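Local coordinates for protein MlnD (PDB 5IL5) that probably catalyses, through this dehydratase domain of a trans-AT polyketide synthase, the loss of water from beta-hydroxyacyl intermediates during macrolactin biosynthesis, at residues F69-Q74 with E235-I240; I91-L96 with K241-F246; E95-E100 with Y135-L140. One frame throughout, in Å; residues are numbered along the deposited sequence.

Interaction 1: F69-Q74 with E235-I240; sequences FPFLSQ and ELPENI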
loop_
_atom_site.group_PDB
_atom_site.type_symbol
_atom_site.label_atom_id
_atom_site.label_comp_id
_atom_site.label_asym_id
_atom_site.label_seq_id
_atom_site.Cartn_x
_atom_site.Cartn_y
_atom_site.Cartn_z
ATOM N N PHE A 69 13.880 15.527 -13.499
ATOM C CA PHE A 69 12.946 15.960 -12.478
ATOM C C PHE A 69 13.701 16.793 -11.445
ATOM O O PHE A 69 14.796 16.408 -11.026
ATOM C CB PHE A 69 12.291 14.762 -11.794
ATOM C CG PHE A 69 11.166 15.134 -10.878
ATOM C CD1 PHE A 69 9.912 15.426 -11.381
ATOM C CD2 PHE A 69 11.362 15.199 -9.511
ATOM C CE1 PHE A 69 8.879 15.777 -10.540
ATOM C CE2 PHE A 69 10.327 15.547 -8.664
ATOM C CZ PHE A 69 9.085 15.837 -9.181
ATOM N N PRO A 70 13.151 17.932 -11.017
ATOM C CA PRO A 70 13.903 18.814 -10.115
ATOM C C PRO A 70 14.403 18.068 -8.887
ATOM O O PRO A 70 13.703 17.230 -8.315
ATOM C CB PRO A 70 12.888 19.901 -9.744
ATOM C CG PRO A 70 11.555 19.384 -10.190
ATOM C CD PRO A 70 11.835 18.499 -11.350
ATOM N N PHE A 71 15.630 18.394 -8.477
ATOM C CA PHE A 71 16.253 17.695 -7.361
ATOM C C PHE A 71 15.420 17.811 -6.093
ATOM O O PHE A 71 15.017 16.802 -5.505
ATOM C CB PHE A 71 17.658 18.246 -7.113
ATOM C CG PHE A 71 18.642 17.890 -8.176
ATOM C CD1 PHE A 71 19.118 16.596 -8.268
ATOM C CD2 PHE A 71 19.108 18.839 -9.070
ATOM C CE1 PHE A 71 20.030 16.247 -9.237
ATOM C CE2 PHE A 71 20.019 18.492 -10.049
ATOM C CZ PHE A 71 20.483 17.192 -10.130
ATOM N N LEU A 72 15.160 19.042 -5.652
ATOM C CA LEU A 72 14.701 19.255 -4.286
ATOM C C LEU A 72 13.250 18.844 -4.064
ATOM O O LEU A 72 12.845 18.662 -2.912
ATOM C CB LEU A 72 14.882 20.725 -3.909
ATOM C CG LEU A 72 16.325 21.251 -3.890
ATOM C CD1 LEU A 72 16.407 22.643 -3.282
ATOM C CD2 LEU A 72 17.266 20.295 -3.168
ATOM N N SER A 73 12.469 18.646 -5.124
ATOM C CA SER A 73 11.103 18.177 -4.930
ATOM C C SER A 73 11.059 16.786 -4.323
ATOM O O SER A 73 9.996 16.345 -3.875
ATOM C CB SER A 73 10.346 18.179 -6.255
ATOM O OG SER A 73 9.877 19.476 -6.577
ATOM N N GLN A 74 12.188 16.082 -4.314
ATOM C CA GLN A 74 12.272 14.793 -3.646
ATOM C C GLN A 74 12.046 14.923 -2.147
ATOM O O GLN A 74 11.627 13.960 -1.497
ATOM C CB GLN A 74 13.632 14.183 -3.944
ATOM C CG GLN A 74 13.766 13.819 -5.396
ATOM C CD GLN A 74 15.184 13.508 -5.795
ATOM O OE1 GLN A 74 15.730 12.468 -5.441
ATOM N NE2 GLN A 74 15.784 14.407 -6.560
ATOM N N GLU A 235 25.285 22.206 -9.817
ATOM C CA GLU A 235 24.016 21.765 -10.381
ATOM C C GLU A 235 23.660 20.368 -9.876
ATOM O O GLU A 235 23.102 19.543 -10.606
ATOM C CB GLU A 235 24.049 21.809 -11.913
ATOM C CG GLU A 235 23.486 23.101 -12.507
ATOM C CD GLU A 235 24.529 24.205 -12.609
ATOM O OE1 GLU A 235 25.603 23.962 -13.203
ATOM O OE2 GLU A 235 24.285 25.311 -12.080
ATOM N N LEU A 236 24.009 20.099 -8.619
ATOM C CA LEU A 236 23.537 18.938 -7.876
ATOM C C LEU A 236 23.862 19.192 -6.409
ATOM O O LEU A 236 25.045 19.297 -6.060
ATOM C CB LEU A 236 24.197 17.646 -8.355
ATOM C CG LEU A 236 23.839 16.413 -7.520
ATOM C CD1 LEU A 236 23.530 15.256 -8.448
ATOM C CD2 LEU A 236 24.951 16.038 -6.545
ATOM N N PRO A 237 22.873 19.302 -5.519
ATOM C CA PRO A 237 23.210 19.582 -4.119
ATOM C C PRO A 237 23.564 18.304 -3.383
ATOM O O PRO A 237 22.688 17.574 -2.909
ATOM C CB PRO A 237 21.942 20.249 -3.566
ATOM C CG PRO A 237 20.855 20.009 -4.585
ATOM C CD PRO A 237 21.416 19.222 -5.728
ATOM N N GLU A 238 24.868 18.053 -3.268
ATOM C CA GLU A 238 25.355 16.788 -2.730
ATOM C C GLU A 238 24.839 16.548 -1.317
ATOM O O GLU A 238 24.459 15.422 -0.976
ATOM C CB GLU A 238 26.886 16.771 -2.773
ATOM C CG GLU A 238 27.527 15.387 -2.642
ATOM C CD GLU A 238 28.965 15.358 -3.140
ATOM O OE1 GLU A 238 29.596 16.439 -3.231
ATOM O OE2 GLU A 238 29.459 14.251 -3.445
ATOM N N ASN A 239 24.814 17.587 -0.482
ATOM C CA ASN A 239 24.394 17.447 0.905
ATOM C C ASN A 239 23.544 18.632 1.340
ATOM O O ASN A 239 23.727 19.755 0.869
ATOM C CB ASN A 239 25.589 17.339 1.841
ATOM C CG ASN A 239 26.287 16.004 1.742
ATOM O OD1 ASN A 239 27.218 15.837 0.962
ATOM N ND2 ASN A 239 25.838 15.041 2.537
ATOM N N ILE A 240 22.587 18.355 2.224
ATOM C CA ILE A 240 21.819 19.392 2.906
ATOM C C ILE A 240 21.640 18.949 4.354
ATOM O O ILE A 240 21.096 17.869 4.612
ATOM C CB ILE A 240 20.457 19.651 2.242
ATOM C CG1 ILE A 240 20.678 19.905 0.746
ATOM C CG2 ILE A 240 19.767 20.836 2.913
ATOM C CD1 ILE A 240 19.470 20.404 -0.019
#

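Interaction 2: I91-L96 with K241-F246; sequences IKLTEL and KECTIF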
loop_
_atom_site.group_PDB
_atom_site.type_symbol
_atom_site.label_atom_id
_atom_site.label_comp_id
_atom_site.label_asym_id
_atom_site.label_seq_id
_atom_site.Cartn_x
_atom_site.Cartn_y
_atom_site.Cartn_z
ATOM N N ILE A 91 8.019 17.282 10.040
ATOM C CA ILE A 91 8.408 18.673 10.218
ATOM C C ILE A 91 9.852 18.912 9.809
ATOM O O ILE A 91 10.161 19.936 9.201
ATOM C CB ILE A 91 8.177 19.113 11.679
ATOM C CG1 ILE A 91 6.705 18.991 12.080
ATOM C CG2 ILE A 91 8.628 20.552 11.864
ATOM C CD1 ILE A 91 5.748 19.773 11.195
ATOM N N LYS A 92 10.746 17.985 10.126
ATOM C CA LYS A 92 12.168 18.232 9.978
ATOM C C LYS A 92 12.806 17.043 9.285
ATOM O O LYS A 92 12.576 15.893 9.668
ATOM C CB LYS A 92 12.814 18.480 11.345
ATOM C CG LYS A 92 14.099 19.306 11.310
ATOM C CD LYS A 92 14.550 19.646 12.725
ATOM C CE LYS A 92 15.807 20.514 12.758
ATOM N NZ LYS A 92 15.516 21.968 12.572
ATOM N N LEU A 93 13.603 17.328 8.266
ATOM C CA LEU A 93 14.396 16.326 7.582
ATOM C C LEU A 93 15.848 16.730 7.754
ATOM O O LEU A 93 16.177 17.916 7.673
ATOM C CB LEU A 93 14.031 16.225 6.097
ATOM C CG LEU A 93 12.552 15.906 5.866
ATOM C CD1 LEU A 93 11.741 17.195 5.766
ATOM C CD2 LEU A 93 12.315 15.018 4.659
ATOM N N THR A 94 16.706 15.762 8.040
ATOM C CA THR A 94 18.103 16.062 8.297
ATOM C C THR A 94 18.976 15.160 7.444
ATOM O O THR A 94 18.555 14.092 6.997
ATOM C CB THR A 94 18.443 15.905 9.789
ATOM O OG1 THR A 94 18.301 14.536 10.184
ATOM C CG2 THR A 94 17.497 16.765 10.631
ATOM N N GLU A 95 20.202 15.623 7.220
ATOM C CA GLU A 95 21.248 14.851 6.557
ATOM C C GLU A 95 20.762 14.315 5.212
ATOM O O GLU A 95 20.731 13.112 4.960
ATOM C CB GLU A 95 21.722 13.710 7.455
ATOM C CG GLU A 95 22.030 14.121 8.884
ATOM C CD GLU A 95 22.393 12.927 9.736
ATOM O OE1 GLU A 95 22.664 11.850 9.142
ATOM O OE2 GLU A 95 22.398 13.072 10.982
ATOM N N LEU A 96 20.356 15.237 4.351
ATOM C CA LEU A 96 19.918 14.882 3.012
ATOM C C LEU A 96 21.128 14.721 2.102
ATOM O O LEU A 96 22.081 15.502 2.168
ATOM C CB LEU A 96 18.977 15.945 2.450
ATOM C CG LEU A 96 17.720 16.258 3.263
ATOM C CD1 LEU A 96 18.000 17.293 4.352
ATOM C CD2 LEU A 96 16.622 16.750 2.339
ATOM N N LYS A 241 22.104 19.770 5.295
ATOM C CA LYS A 241 22.128 19.343 6.691
ATOM C C LYS A 241 20.724 19.302 7.292
ATOM O O LYS A 241 20.331 18.293 7.887
ATOM C CB LYS A 241 23.054 20.252 7.508
ATOM C CG LYS A 241 24.545 20.073 7.181
ATOM C CD LYS A 241 25.405 19.970 8.450
ATOM C CE LYS A 241 26.888 19.707 8.151
ATOM N NZ LYS A 241 27.165 18.314 7.683
ATOM N N GLU A 242 19.952 20.383 7.158
ATOM C CA GLU A 242 18.617 20.431 7.749
ATOM C C GLU A 242 17.591 20.975 6.770
ATOM O O GLU A 242 17.888 21.838 5.939
ATOM C CB GLU A 242 18.574 21.289 9.018
ATOM C CG GLU A 242 18.923 20.530 10.282
ATOM C CD GLU A 242 18.830 21.398 11.514
ATOM O OE1 GLU A 242 18.628 22.621 11.361
ATOM O OE2 GLU A 242 18.928 20.857 12.635
ATOM N N CYS A 243 16.364 20.467 6.904
ATOM C CA CYS A 243 15.193 21.032 6.238
ATOM C C CYS A 243 14.027 21.009 7.218
ATOM O O CYS A 243 13.548 19.936 7.595
ATOM C CB CYS A 243 14.843 20.264 4.970
ATOM S SG CYS A 243 13.356 20.900 4.199
ATOM N N THR A 244 13.556 22.191 7.603
ATOM C CA THR A 244 12.482 22.347 8.571
ATOM C C THR A 244 11.310 23.048 7.903
ATOM O O THR A 244 11.501 24.028 7.177
ATOM C CB THR A 244 12.959 23.150 9.784
ATOM O OG1 THR A 244 14.226 22.644 10.232
ATOM C CG2 THR A 244 11.942 23.103 10.920
ATOM N N ILE A 245 10.104 22.548 8.152
ATOM C CA ILE A 245 8.882 23.085 7.563
ATOM C C ILE A 245 8.064 23.642 8.718
ATOM O O ILE A 245 7.370 22.890 9.414
ATOM C CB ILE A 245 8.097 22.027 6.783
ATOM C CG1 ILE A 245 8.996 21.297 5.784
ATOM C CG2 ILE A 245 6.936 22.664 6.031
ATOM C CD1 ILE A 245 8.556 19.891 5.562
ATOM N N PHE A 246 8.123 24.962 8.911
ATOM C CA PHE A 246 7.440 25.592 10.035
ATOM C C PHE A 246 5.967 25.840 9.744
ATOM O O PHE A 246 5.128 25.769 10.650
ATOM C CB PHE A 246 8.124 26.913 10.373
ATOM C CG PHE A 246 9.566 26.772 10.734
ATOM C CD1 PHE A 246 9.939 26.468 12.030
ATOM C CD2 PHE A 246 10.552 26.943 9.779
ATOM C CE1 PHE A 246 11.268 26.340 12.368
ATOM C CE2 PHE A 246 11.884 26.815 10.113
ATOM C CZ PHE A 246 12.242 26.515 11.408
#

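Interaction 3: E95-E100 with Y135-L140; sequences ELSFRE and YSSGRL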
loop_
_atom_site.group_PDB
_atom_site.type_symbol
_atom_site.label_atom_id
_atom_site.label_comp_id
_atom_site.label_asym_id
_atom_site.label_seq_id
_atom_site.Cartn_x
_atom_site.Cartn_y
_atom_site.Cartn_z
ATOM N N GLU A 95 20.202 15.623 7.220
ATOM C CA GLU A 95 21.248 14.851 6.557
ATOM C C GLU A 95 20.762 14.315 5.212
ATOM O O GLU A 95 20.731 13.112 4.960
ATOM C CB GLU A 95 21.722 13.710 7.455
ATOM C CG GLU A 95 22.030 14.121 8.884
ATOM C CD GLU A 95 22.393 12.927 9.736
ATOM O OE1 GLU A 95 22.664 11.850 9.142
ATOM O OE2 GLU A 95 22.398 13.072 10.982
ATOM N N LEU A 96 20.356 15.237 4.351
ATOM C CA LEU A 96 19.918 14.882 3.012
ATOM C C LEU A 96 21.128 14.721 2.102
ATOM O O LEU A 96 22.081 15.502 2.168
ATOM C CB LEU A 96 18.977 15.945 2.450
ATOM C CG LEU A 96 17.720 16.258 3.263
ATOM C CD1 LEU A 96 18.000 17.293 4.352
ATOM C CD2 LEU A 96 16.622 16.750 2.339
ATOM N N SER A 97 21.099 13.686 1.267
ATOM C CA SER A 97 22.201 13.380 0.362
ATOM C C SER A 97 21.639 13.111 -1.027
ATOM O O SER A 97 20.814 12.211 -1.197
ATOM C CB SER A 97 22.996 12.174 0.863
ATOM O OG SER A 97 24.080 11.901 0.002
ATOM N N PHE A 98 22.082 13.883 -2.015
ATOM C CA PHE A 98 21.652 13.716 -3.398
ATOM C C PHE A 98 22.800 13.119 -4.201
ATOM O O PHE A 98 23.880 13.712 -4.284
ATOM C CB PHE A 98 21.190 15.046 -3.990
ATOM C CG PHE A 98 19.954 15.597 -3.330
ATOM C CD1 PHE A 98 20.031 16.283 -2.126
ATOM C CD2 PHE A 98 18.708 15.405 -3.902
ATOM C CE1 PHE A 98 18.890 16.779 -1.522
ATOM C CE2 PHE A 98 17.571 15.900 -3.299
ATOM C CZ PHE A 98 17.663 16.585 -2.110
ATOM N N ARG A 99 22.559 11.950 -4.794
ATOM C CA ARG A 99 23.604 11.181 -5.456
ATOM C C ARG A 99 23.445 11.056 -6.962
ATOM O O ARG A 99 24.452 10.990 -7.668
ATOM C CB ARG A 99 23.672 9.777 -4.845
ATOM C CG ARG A 99 24.332 9.772 -3.486
ATOM C CD ARG A 99 24.158 8.459 -2.766
ATOM N NE ARG A 99 24.547 7.311 -3.575
ATOM C CZ ARG A 99 24.700 6.087 -3.085
ATOM N NH1 ARG A 99 24.509 5.857 -1.791
ATOM N NH2 ARG A 99 25.044 5.095 -3.888
ATOM N N GLU A 100 22.222 11.001 -7.473
ATOM C CA GLU A 100 22.003 10.884 -8.905
ATOM C C GLU A 100 20.804 11.730 -9.306
ATOM O O GLU A 100 19.857 11.880 -8.523
ATOM C CB GLU A 100 21.762 9.426 -9.340
ATOM C CG GLU A 100 22.982 8.516 -9.214
ATOM C CD GLU A 100 24.121 8.900 -10.154
ATOM O OE1 GLU A 100 23.856 9.606 -11.159
ATOM O OE2 GLU A 100 25.275 8.491 -9.884
ATOM N N TYR A 135 18.813 7.721 -5.816
ATOM C CA TYR A 135 18.782 9.103 -6.292
ATOM C C TYR A 135 19.130 10.084 -5.175
ATOM O O TYR A 135 19.953 10.986 -5.367
ATOM C CB TYR A 135 17.401 9.447 -6.864
ATOM C CG TYR A 135 17.049 8.781 -8.179
ATOM C CD1 TYR A 135 17.677 9.155 -9.356
ATOM C CD2 TYR A 135 16.061 7.808 -8.248
ATOM C CE1 TYR A 135 17.352 8.560 -10.558
ATOM C CE2 TYR A 135 15.727 7.212 -9.446
ATOM C CZ TYR A 135 16.377 7.592 -10.598
ATOM O OH TYR A 135 16.054 7.005 -11.799
ATOM N N SER A 136 18.505 9.923 -4.007
ATOM C CA SER A 136 18.762 10.769 -2.848
ATOM C C SER A 136 18.381 9.991 -1.594
ATOM O O SER A 136 17.631 9.012 -1.655
ATOM C CB SER A 136 17.988 12.090 -2.917
ATOM O OG SER A 136 16.679 11.946 -2.395
ATOM N N SER A 137 18.928 10.421 -0.460
ATOM C CA SER A 137 18.670 9.772 0.816
ATOM C C SER A 137 18.620 10.833 1.903
ATOM O O SER A 137 19.120 11.947 1.737
ATOM C CB SER A 137 19.726 8.715 1.165
ATOM O OG SER A 137 21.033 9.252 1.140
ATOM N N GLY A 138 18.009 10.472 3.023
ATOM C CA GLY A 138 17.915 11.399 4.129
ATOM C C GLY A 138 17.293 10.752 5.344
ATOM O O GLY A 138 17.039 9.546 5.377
ATOM N N ARG A 139 17.097 11.581 6.363
ATOM C CA ARG A 139 16.515 11.175 7.627
ATOM C C ARG A 139 15.239 11.956 7.895
ATOM O O ARG A 139 15.016 13.042 7.352
ATOM C CB ARG A 139 17.501 11.391 8.763
ATOM C CG ARG A 139 18.636 10.402 8.752
ATOM C CD ARG A 139 19.495 10.594 9.966
ATOM N NE ARG A 139 18.707 10.508 11.187
ATOM C CZ ARG A 139 18.233 9.382 11.708
ATOM N NH1 ARG A 139 18.475 8.214 11.132
ATOM N NH2 ARG A 139 17.518 9.426 12.821
ATOM N N LEU A 140 14.412 11.385 8.759
ATOM C CA LEU A 140 13.135 11.962 9.135
ATOM C C LEU A 140 13.065 12.062 10.647
ATOM O O LEU A 140 13.380 11.099 11.353
ATOM C CB LEU A 140 11.975 11.118 8.607
ATOM C CG LEU A 140 12.045 10.827 7.111
ATOM C CD1 LEU A 140 11.231 9.600 6.754
ATOM C CD2 LEU A 140 11.557 12.039 6.347
#

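Interaction 1: F69-Q74 with E235-I240
In the double hotdog fold of this dehydratase domain, the loop leading into helix 74-86 of the N-terminal hotdog packs here against the chain entering strand 239-245 of the C-terminal one. F71 opens a type I turn closed by Q74. Its CG lies anti to its own carbonyl carbon (chi1 -70°), and the ring points at the loop 235-238. P237 comes over one face: its CD stands 4.2 Å from the centroid of the F71 ring, a CH-pi contact displaced toward the rim. L236 crosses the same ring at about a right angle. Its CG is anti to the backbone N (chi1 174°), which sets L236 CD1 3.7 Å from F71 CE1. Farther round, F71 CE2 approaches the carbonyl E235 O obliquely at 3.3 Å. L72 leans in from the neighbouring position, with P237 CG 3.9 Å from its CD2. Y222 of helix 215-229 touches both L72 and P237, L96 and F98 of strand 92-98 touch I240, and most of the cluster is buried, L236 less than the rest. Within the turn, Q74 N hydrogen-bonds F71 O, and Q74 NE2 adds a weak bond to the same oxygen. No hydrogen bond joins the segments. I240 has its CG1 branch extended (chi2 -170°) and crosses L72 obliquely, I240 CD1 lying 3.8 Å from L72 CD2.

Interaction 2: I91-L96 with K241-F246
K92 NZ is gripped by three groups: T244 OG1 at 2.8 Å, the carboxylate oxygen E242 OE1 at 3.4 Å in a weak, salt-bridged hydrogen bond, and the ring of Y147 through a cation-pi interaction. The lysine starts with CG anti to the backbone N (chi1 -155°), runs extended along T244, and bends only at its last torsion (chi4 83°), which carries the ammonium across to the facing strand. The carboxylate and the Y147 ring would both be expected to favour the charged amine. T244 turns OG1 anti to its own carbonyl carbon and so lays the hydroxyl alongside the K92 chain. E242, extended beyond CG, lies beside T94, with E242 CG 4.0 Å from T94 CG2. These four side chains share one face of an antiparallel pairing in which strand 92-94 of the N-terminal hotdog runs against strand 241-245 of the C-terminal hotdog, so that the two halves of the double hotdog continue edge to edge. L93 and C243 form the hydrogen-bonded pair: L93 N donates to C243 O at 2.7 Å, nearly straight and in the carbonyl plane, and C243 N returns a bond to L93 O. I245 N binds I91 O at one end. At the other, E95 N reaches K241 O at 2.8 Å from 36° above the carbonyl plane, where the chain turns a corner. On the opposite face L93 and C243 meet A78 and I75 of helix 74-86, and I245 touches R79 of the same helix. The L93 and I245 side chains cross obliquely, L93 CD1 4.2 Å from I245 CD1. K241 and E242 both face S283 of strand 278-286, a classic beta bulge.

Interaction 3: E95-E100 with Y135-L140
Strands 96-98 and 136-140 run antiparallel as neighbours in the sheet of the N-terminal hotdog, and Y135 closes the pairing at one end. Y135 CB lies 3.8 Å from E100 O and also touches Q74 at the start of helix 74-86. Y135 CG, anti to the carbonyl carbon (chi1 -71°), is 4.2 Å from E100 O, and the ring turns one edge to that same oxygen: E100 O lies in the ring plane, 3.6 Å from Y135 CD1. Y135 CD1 also meets E100 CB at 4.1 Å. Beyond CD1 the ring runs on past segment 95-100. The Y135 carbonyl is gripped twice. E100 N approaches Y135 O at 3.1 Å in the carbonyl plane, on a lone pair and almost straight (172°); R99 N reaches Y135 O at 2.8 Å from 32° above that plane. S97 and S137 exchange two backbone hydrogen bonds as a hydrogen-bonded pair. In the adjacent non-hydrogen-bonded pair F98 CD2 comes to 3.5 Å from S136 CB, while S136 OG makes a weak hydrogen bond to Q74 OE1 on the buried side. On the solvent side R139, bent at chi3, lies alongside E95. Their opposite charges are near but beyond a salt bridge, and E95 OE2 stands well out of the guanidinium plane, so no N-H points at it; the closest approach is of a carboxylate oxygen to a methylene, E95 OE1 to R139 CD at 3.5 Å.

Strand 92-98 has two neighbours: interaction 2 joins it to strand 239-245 of the C-terminal hotdog, interaction 3 to strand 134-140 of its own half. They share E95 and L96 at the corner. Interaction 1 is the buried member, almost wholly apolar, without a hydrogen bond between its segments, and joins a loop of one hotdog to the chain entering strand 239-245 of the other; it merges with the strand pairs where I240 O meets L96 N and E238 O meets F98 N. Interactions 2 and 3, partly buried, mix backbone ladders with side chains on two faces. Their outer charges differ: a lysine held by a hydroxyl and, weakly, a carboxylate in interaction 2, juxtaposed opposite charges in interaction 3.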